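Local coordinates for periplasmic cell division protein (SufI) (Aquifex aeolicus, PDB 6SYY) that probably oxidises substrates at its copper centres, as multicopper oxidases such as laccases do while reducing dioxygen, at residues G167-Y172 with Q215-N219; T230-N234 with F361-E365; S115-W119 with T141-P145. All coordinates share one frame. Residue numbers count along the deposited sequence, not the author numbering.

Contact 1: residues G167-Y172 with Q215-N219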
# COMPACT_ATOMS: atom_id res chain seq x y z
N GLY A 167 6.11 12.13 2.38
CA GLY A 167 4.74 12.62 2.47
C GLY A 167 4.43 13.67 1.42
O GLY A 167 3.35 13.67 0.83
N TYR A 168 5.39 14.56 1.16
CA TYR A 168 5.16 15.60 0.16
C TYR A 168 4.98 15.00 -1.23
O TYR A 168 4.03 15.32 -1.94
CB TYR A 168 6.32 16.60 0.17
CG TYR A 168 6.19 17.68 -0.88
CD1 TYR A 168 6.66 17.48 -2.18
CD2 TYR A 168 5.58 18.89 -0.59
CE1 TYR A 168 6.54 18.46 -3.15
CE2 TYR A 168 5.46 19.88 -1.55
CZ TYR A 168 5.93 19.65 -2.83
OH TYR A 168 5.81 20.63 -3.80
N GLN A 169 5.91 14.13 -1.64
CA GLN A 169 5.91 13.68 -3.02
C GLN A 169 4.76 12.72 -3.30
O GLN A 169 4.16 12.75 -4.38
CB GLN A 169 7.25 13.04 -3.37
CG GLN A 169 8.40 14.03 -3.36
CD GLN A 169 9.60 13.53 -4.14
OE1 GLN A 169 10.03 12.39 -3.97
NE2 GLN A 169 10.13 14.37 -5.02
N VAL A 170 4.43 11.85 -2.34
CA VAL A 170 3.27 10.97 -2.51
C VAL A 170 2.00 11.81 -2.62
O VAL A 170 1.20 11.63 -3.54
CB VAL A 170 3.18 9.97 -1.35
CG1 VAL A 170 1.87 9.19 -1.42
CG2 VAL A 170 4.37 9.02 -1.39
N TYR A 171 1.83 12.76 -1.70
CA TYR A 171 0.64 13.60 -1.71
C TYR A 171 0.51 14.40 -2.99
O TYR A 171 -0.61 14.63 -3.47
CB TYR A 171 0.65 14.53 -0.50
CG TYR A 171 -0.55 15.44 -0.42
CD1 TYR A 171 -1.79 14.95 -0.03
CD2 TYR A 171 -0.45 16.79 -0.74
CE1 TYR A 171 -2.90 15.77 0.04
CE2 TYR A 171 -1.55 17.63 -0.66
CZ TYR A 171 -2.77 17.11 -0.27
OH TYR A 171 -3.88 17.92 -0.19
N TYR A 172 1.63 14.83 -3.57
CA TYR A 172 1.54 15.62 -4.79
C TYR A 172 1.42 14.77 -6.05
O TYR A 172 1.25 15.33 -7.14
CB TYR A 172 2.73 16.58 -4.89
CG TYR A 172 2.40 17.92 -4.28
CD1 TYR A 172 2.64 18.17 -2.93
CD2 TYR A 172 1.82 18.92 -5.04
CE1 TYR A 172 2.31 19.39 -2.37
CE2 TYR A 172 1.49 20.15 -4.48
CZ TYR A 172 1.74 20.37 -3.14
OH TYR A 172 1.42 21.58 -2.58
N GLN A 215 -5.56 24.03 -6.68
CA GLN A 215 -4.23 23.59 -6.29
C GLN A 215 -4.28 22.83 -4.98
O GLN A 215 -5.15 23.07 -4.13
CB GLN A 215 -3.27 24.78 -6.18
CG GLN A 215 -3.08 25.54 -7.49
CD GLN A 215 -2.62 24.65 -8.64
OE1 GLN A 215 -1.96 23.63 -8.43
NE2 GLN A 215 -2.96 25.04 -9.86
N LEU A 216 -3.35 21.90 -4.82
CA LEU A 216 -3.32 21.07 -3.62
C LEU A 216 -2.79 21.86 -2.43
O LEU A 216 -1.92 22.72 -2.57
CB LEU A 216 -2.45 19.83 -3.85
CG LEU A 216 -3.03 18.82 -4.83
CD1 LEU A 216 -1.99 17.79 -5.23
CD2 LEU A 216 -4.26 18.13 -4.24
N VAL A 217 -3.33 21.56 -1.26
CA VAL A 217 -2.92 22.17 -0.01
C VAL A 217 -2.33 21.07 0.86
O VAL A 217 -3.01 20.10 1.19
CB VAL A 217 -4.09 22.87 0.70
CG1 VAL A 217 -3.61 23.60 1.94
CG2 VAL A 217 -4.79 23.83 -0.27
N TYR A 218 -1.06 21.22 1.23
CA TYR A 218 -0.36 20.25 2.07
C TYR A 218 0.11 20.97 3.33
O TYR A 218 1.18 21.58 3.35
CB TYR A 218 0.82 19.61 1.32
CG TYR A 218 1.52 18.53 2.12
CD1 TYR A 218 0.86 17.35 2.45
CD2 TYR A 218 2.84 18.68 2.53
CE1 TYR A 218 1.49 16.36 3.18
CE2 TYR A 218 3.48 17.69 3.26
CZ TYR A 218 2.80 16.53 3.58
OH TYR A 218 3.43 15.53 4.31
N ASN A 219 -0.70 20.89 4.39
CA ASN A 219 -0.36 21.47 5.68
C ASN A 219 -0.56 20.42 6.76
O ASN A 219 -1.56 20.45 7.50
CB ASN A 219 -1.17 22.74 5.96
CG ASN A 219 -2.67 22.50 5.87
OD1 ASN A 219 -3.12 21.53 5.27
ND2 ASN A 219 -3.44 23.40 6.47
O HOH W 1 0.19 22.93 -4.60
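This is a tyrosine-rich helix-to-loop packing contact. Helix 166-172, between two strands of the first cupredoxin domain, lies against the loop that joins strands 200-208 and 230-233 of the second. The two segments bury 401 Å² between them. Tyr218 reaches back to the helix, where its ring lies over the CA of Tyr168. Tyr171 CD2 sits 3.5 Å from Tyr218 CD1, with the two rings at an oblique 34°. Gly167 leaves room for the phenol: its C is 3.6 Å from Tyr218 OH, and a CB there would clash with that oxygen. Tyr218 OH is hydrogen-bonded to Glu513. Leu216 touches two tyrosines, with its CB 4.0 Å from Tyr171 CE2 and its CD1 4.0 Å from Tyr172 CD2. At the polar edge Tyr171 OH is hydrogen-bonded to Thr209 N; it also lies 2.7 Å from Val217 O, at best a weak hydrogen bond. A water joins Tyr172 OH (2.7 Å) to Leu216 O (2.9 Å), to which it donates. Gly167 N is hydrogen-bonded to Asp516 OD2. Glu513 and Asp516 lie on helix 512-516, which carries the copper ligand His514 in the third cupredoxin domain, so all three domains of this multicopper oxidase meet here.

Contact 2: residues T230-N234 with F361-E365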
# COMPACT_ATOMS: atom_id res chain seq x y z
N THR A 230 -11.09 16.13 0.94
CA THR A 230 -11.79 15.57 -0.21
C THR A 230 -11.28 14.16 -0.48
O THR A 230 -10.07 13.93 -0.52
CB THR A 230 -11.56 16.46 -1.44
OG1 THR A 230 -12.06 17.78 -1.18
CG2 THR A 230 -12.25 15.88 -2.67
N ILE A 231 -12.21 13.22 -0.68
CA ILE A 231 -11.85 11.83 -0.92
C ILE A 231 -11.77 11.59 -2.42
O ILE A 231 -12.64 12.02 -3.18
CB ILE A 231 -12.86 10.87 -0.26
CG1 ILE A 231 -13.04 11.24 1.21
CG2 ILE A 231 -12.37 9.44 -0.39
CD1 ILE A 231 -11.77 11.10 2.03
N LEU A 232 -10.71 10.90 -2.85
CA LEU A 232 -10.48 10.60 -4.25
C LEU A 232 -10.26 9.11 -4.41
O LEU A 232 -9.69 8.45 -3.53
CB LEU A 232 -9.27 11.36 -4.81
CG LEU A 232 -9.34 12.89 -4.95
CD1 LEU A 232 -9.17 13.58 -3.61
CD2 LEU A 232 -8.27 13.36 -5.91
N VAL A 233 -10.72 8.58 -5.54
CA VAL A 233 -10.41 7.22 -5.95
C VAL A 233 -9.79 7.31 -7.34
O VAL A 233 -10.44 7.79 -8.28
CB VAL A 233 -11.65 6.31 -5.96
CG1 VAL A 233 -11.24 4.87 -6.19
CG2 VAL A 233 -12.42 6.45 -4.66
N ASN A 234 -8.54 6.87 -7.46
CA ASN A 234 -7.80 6.98 -8.71
C ASN A 234 -7.80 8.43 -9.21
O ASN A 234 -7.97 8.70 -10.40
CB ASN A 234 -8.38 6.05 -9.77
CG ASN A 234 -8.51 4.63 -9.27
OD1 ASN A 234 -7.82 4.23 -8.33
ND2 ASN A 234 -9.39 3.85 -9.89
N PHE A 361 -18.25 9.10 5.96
CA PHE A 361 -18.50 9.75 4.68
C PHE A 361 -18.49 8.70 3.57
O PHE A 361 -17.83 7.66 3.69
CB PHE A 361 -17.43 10.82 4.38
CG PHE A 361 -16.02 10.32 4.55
CD1 PHE A 361 -15.35 10.51 5.75
CD2 PHE A 361 -15.37 9.68 3.52
CE1 PHE A 361 -14.06 10.06 5.91
CE2 PHE A 361 -14.08 9.21 3.68
CZ PHE A 361 -13.42 9.41 4.88
N GLU A 362 -19.22 9.00 2.50
CA GLU A 362 -19.21 8.12 1.34
C GLU A 362 -17.90 8.26 0.58
O GLU A 362 -17.41 9.37 0.36
CB GLU A 362 -20.40 8.44 0.43
CG GLU A 362 -20.43 7.66 -0.87
CD GLU A 362 -21.73 7.86 -1.63
OE1 GLU A 362 -22.77 8.07 -0.97
OE2 GLU A 362 -21.70 7.83 -2.88
N VAL A 363 -17.32 7.12 0.19
CA VAL A 363 -16.13 7.13 -0.65
C VAL A 363 -16.49 7.08 -2.12
O VAL A 363 -15.91 7.79 -2.94
CB VAL A 363 -15.20 5.96 -0.26
CG1 VAL A 363 -14.02 5.89 -1.21
CG2 VAL A 363 -14.72 6.12 1.18
N MET A 364 -17.46 6.25 -2.48
CA MET A 364 -17.75 5.98 -3.88
C MET A 364 -19.13 5.35 -4.00
O MET A 364 -19.64 4.74 -3.05
CB MET A 364 -16.67 5.07 -4.47
CG MET A 364 -16.74 4.88 -5.96
SD MET A 364 -15.53 3.67 -6.48
CE MET A 364 -16.20 3.26 -8.09
N GLU A 365 -19.73 5.50 -5.17
CA GLU A 365 -21.07 4.98 -5.45
C GLU A 365 -21.00 4.03 -6.64
O GLU A 365 -20.43 4.37 -7.68
CB GLU A 365 -22.04 6.13 -5.73
CG GLU A 365 -23.25 5.75 -6.55
CD GLU A 365 -24.06 6.96 -6.97
OE1 GLU A 365 -24.26 7.86 -6.13
OE2 GLU A 365 -24.50 7.01 -8.14
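Thr230 starts a short strand by backbone pairing with Lys208, on the side of strand 200-208. One residue on, Ile231 points at strand 361-365 and makes the tightest approach. Its CG1 is 3.4 Å from Phe361 CE2, at an oblique angle to the ring, and its CG2 is 4.0 Å from Val363 CG1. Segment 361-365 covers 75 Å² of Ile231, the largest share of the 241 Å² buried in all. Leu232 points away from segment 361-365, and its backbone pairs with Gln206. The strands run nearly the same way, at 25°, with axes 7.2 Å apart. They are not paired neighbours. They face each other through side chains across the curled sheet of the second cupredoxin domain, a β-barrel fold. Strand 361-370 pairs instead with strands 315-321 and 239-244. Val363 and Met364 both lie opposite Leu318, which makes a classic β bulge, and both of their CA-to-CB bonds point sideways to segment 230-234. Val233 meets both of these residues: its CG2 is 3.8 Å from Val363 CG1, and its CG1 is 4.5 Å from Met364 SD. Leu203 and Pro239 also touch both Val233 and Met364, so the apolar layer continues beyond the two strands. The strand ends at Val233, and Asn234 turns to polar partners, with OD1 bonded to Ile204 N and ND2 to the carbonyls of Pro202 and Asn50.

Contact 3: residues S115-W119 with T141-P145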
# COMPACT_ATOMS: atom_id res chain seq x y z
N SER A 115 14.97 12.20 -4.72
CA SER A 115 13.89 11.23 -4.70
C SER A 115 14.43 9.85 -5.06
O SER A 115 15.55 9.70 -5.57
CB SER A 115 12.76 11.63 -5.66
OG SER A 115 11.64 10.76 -5.49
N ILE A 116 13.60 8.84 -4.79
CA ILE A 116 13.89 7.45 -5.13
C ILE A 116 12.57 6.72 -5.09
O ILE A 116 11.69 7.05 -4.29
CB ILE A 116 14.94 6.83 -4.17
CG1 ILE A 116 15.37 5.45 -4.66
CG2 ILE A 116 14.39 6.76 -2.74
CD1 ILE A 116 16.34 5.49 -5.82
N ILE A 117 12.40 5.74 -5.97
CA ILE A 117 11.18 4.95 -6.00
C ILE A 117 11.36 3.74 -5.10
O ILE A 117 12.35 3.01 -5.21
CB ILE A 117 10.83 4.50 -7.43
CG1 ILE A 117 10.81 5.70 -8.38
CG2 ILE A 117 9.48 3.80 -7.44
CD1 ILE A 117 10.52 5.31 -9.81
N HIS A 118 10.41 3.52 -4.20
CA HIS A 118 10.35 2.29 -3.42
C HIS A 118 9.32 1.35 -4.03
O HIS A 118 8.19 1.76 -4.32
CB HIS A 118 10.00 2.59 -1.96
CG HIS A 118 9.77 1.36 -1.15
ND1 HIS A 118 10.66 0.30 -1.14
CD2 HIS A 118 8.76 1.01 -0.32
CE1 HIS A 118 10.20 -0.65 -0.34
NE2 HIS A 118 9.05 -0.24 0.18
N TRP A 119 9.72 0.10 -4.24
CA TRP A 119 8.80 -0.94 -4.72
C TRP A 119 8.20 -1.62 -3.49
O TRP A 119 8.63 -2.69 -3.05
CB TRP A 119 9.53 -1.92 -5.63
CG TRP A 119 10.48 -1.26 -6.57
CD1 TRP A 119 11.85 -1.31 -6.53
CD2 TRP A 119 10.14 -0.44 -7.70
NE1 TRP A 119 12.38 -0.57 -7.56
CE2 TRP A 119 11.35 -0.03 -8.29
CE3 TRP A 119 8.94 -0.02 -8.26
CZ2 TRP A 119 11.39 0.79 -9.42
CZ3 TRP A 119 8.98 0.79 -9.38
CH2 TRP A 119 10.19 1.19 -9.95
N THR A 141 19.70 10.11 -12.29
CA THR A 141 19.04 8.85 -12.59
C THR A 141 19.57 7.78 -11.64
O THR A 141 20.79 7.68 -11.44
CB THR A 141 19.29 8.43 -14.05
OG1 THR A 141 18.65 9.35 -14.93
CG2 THR A 141 18.76 7.03 -14.31
N TYR A 142 18.67 7.00 -11.05
CA TYR A 142 19.06 5.82 -10.29
C TYR A 142 18.72 4.59 -11.11
O TYR A 142 17.55 4.31 -11.37
CB TYR A 142 18.40 5.75 -8.92
CG TYR A 142 18.97 4.61 -8.11
CD1 TYR A 142 20.22 4.73 -7.51
CD2 TYR A 142 18.29 3.41 -7.96
CE1 TYR A 142 20.76 3.69 -6.78
CE2 TYR A 142 18.82 2.37 -7.23
CZ TYR A 142 20.06 2.52 -6.65
OH TYR A 142 20.60 1.48 -5.92
N SER A 143 19.75 3.85 -11.51
CA SER A 143 19.59 2.60 -12.23
C SER A 143 19.51 1.48 -11.21
O SER A 143 20.50 1.14 -10.55
CB SER A 143 20.76 2.38 -13.19
OG SER A 143 20.76 1.05 -13.67
N TYR A 144 18.32 0.90 -11.06
CA TYR A 144 18.15 -0.23 -10.17
C TYR A 144 18.81 -1.46 -10.77
O TYR A 144 18.45 -1.85 -11.89
CB TYR A 144 16.67 -0.50 -9.93
CG TYR A 144 15.94 0.60 -9.21
CD1 TYR A 144 15.47 1.72 -9.88
CD2 TYR A 144 15.72 0.52 -7.84
CE1 TYR A 144 14.81 2.73 -9.22
CE2 TYR A 144 15.05 1.52 -7.17
CZ TYR A 144 14.60 2.62 -7.86
OH TYR A 144 13.93 3.61 -7.18
N PRO A 145 19.77 -2.08 -10.10
CA PRO A 145 20.32 -3.35 -10.59
C PRO A 145 19.20 -4.35 -10.86
O PRO A 145 18.21 -4.41 -10.13
CB PRO A 145 21.24 -3.80 -9.46
CG PRO A 145 21.61 -2.55 -8.74
CD PRO A 145 20.42 -1.64 -8.85
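Tyr144 is the apolar centre, buried between the two β-sheets of the first cupredoxin domain. Strand 117-120 belongs to one sheet of this β-sandwich and strand 141-143 to the other. The edge of Trp119 meets the face of Tyr144 in an edge-to-face pair, with Trp119 NE1 3.4 Å from Tyr144 CE2. The five-membered ring of Trp119 has its centroid 4.8 Å from that of Tyr144, with planes at 61°. Beside this pair, Ile116 CD1 lies 3.9 Å from Tyr144 CZ and 3.6 Å from Tyr142 CD2. The hydroxyl of Tyr142 is bonded to Lys127 O. Between Ile117 and Trp119, His118 points away from segment 141-145; it shares a copper with His454, and its ring stacks on that of His456. The packing thus backs a strand that supplies two ligands, His118 and His120, to the copper cluster. At the polar edge, the phenol of Tyr144 reaches the backbone of strand 117-120, where Tyr144 OH donates a 2.6 Å hydrogen bond to Ile117 O.

Along the chain contact 3 comes first, then contact 1, then contact 2. Contact 3 and the helix of contact 1 lie in the first cupredoxin domain; the contact centres are about 21 Å apart. They touch through a probable hydrogen bond of 2.7 Å between Ser115 OG and Gln169 OE1. Contact 1 then leads into the second domain through the loop between strands 200-208 and 230-233. The latter strand belongs to contact 2, centred about 18 Å from the centre of contact 1. Contacts 2 and 3 are about 31 Å apart between centres. Contact 3 includes a copper ligand, contact 1 lies near the cluster at a domain junction, and contact 2 is packing away from the copper sites.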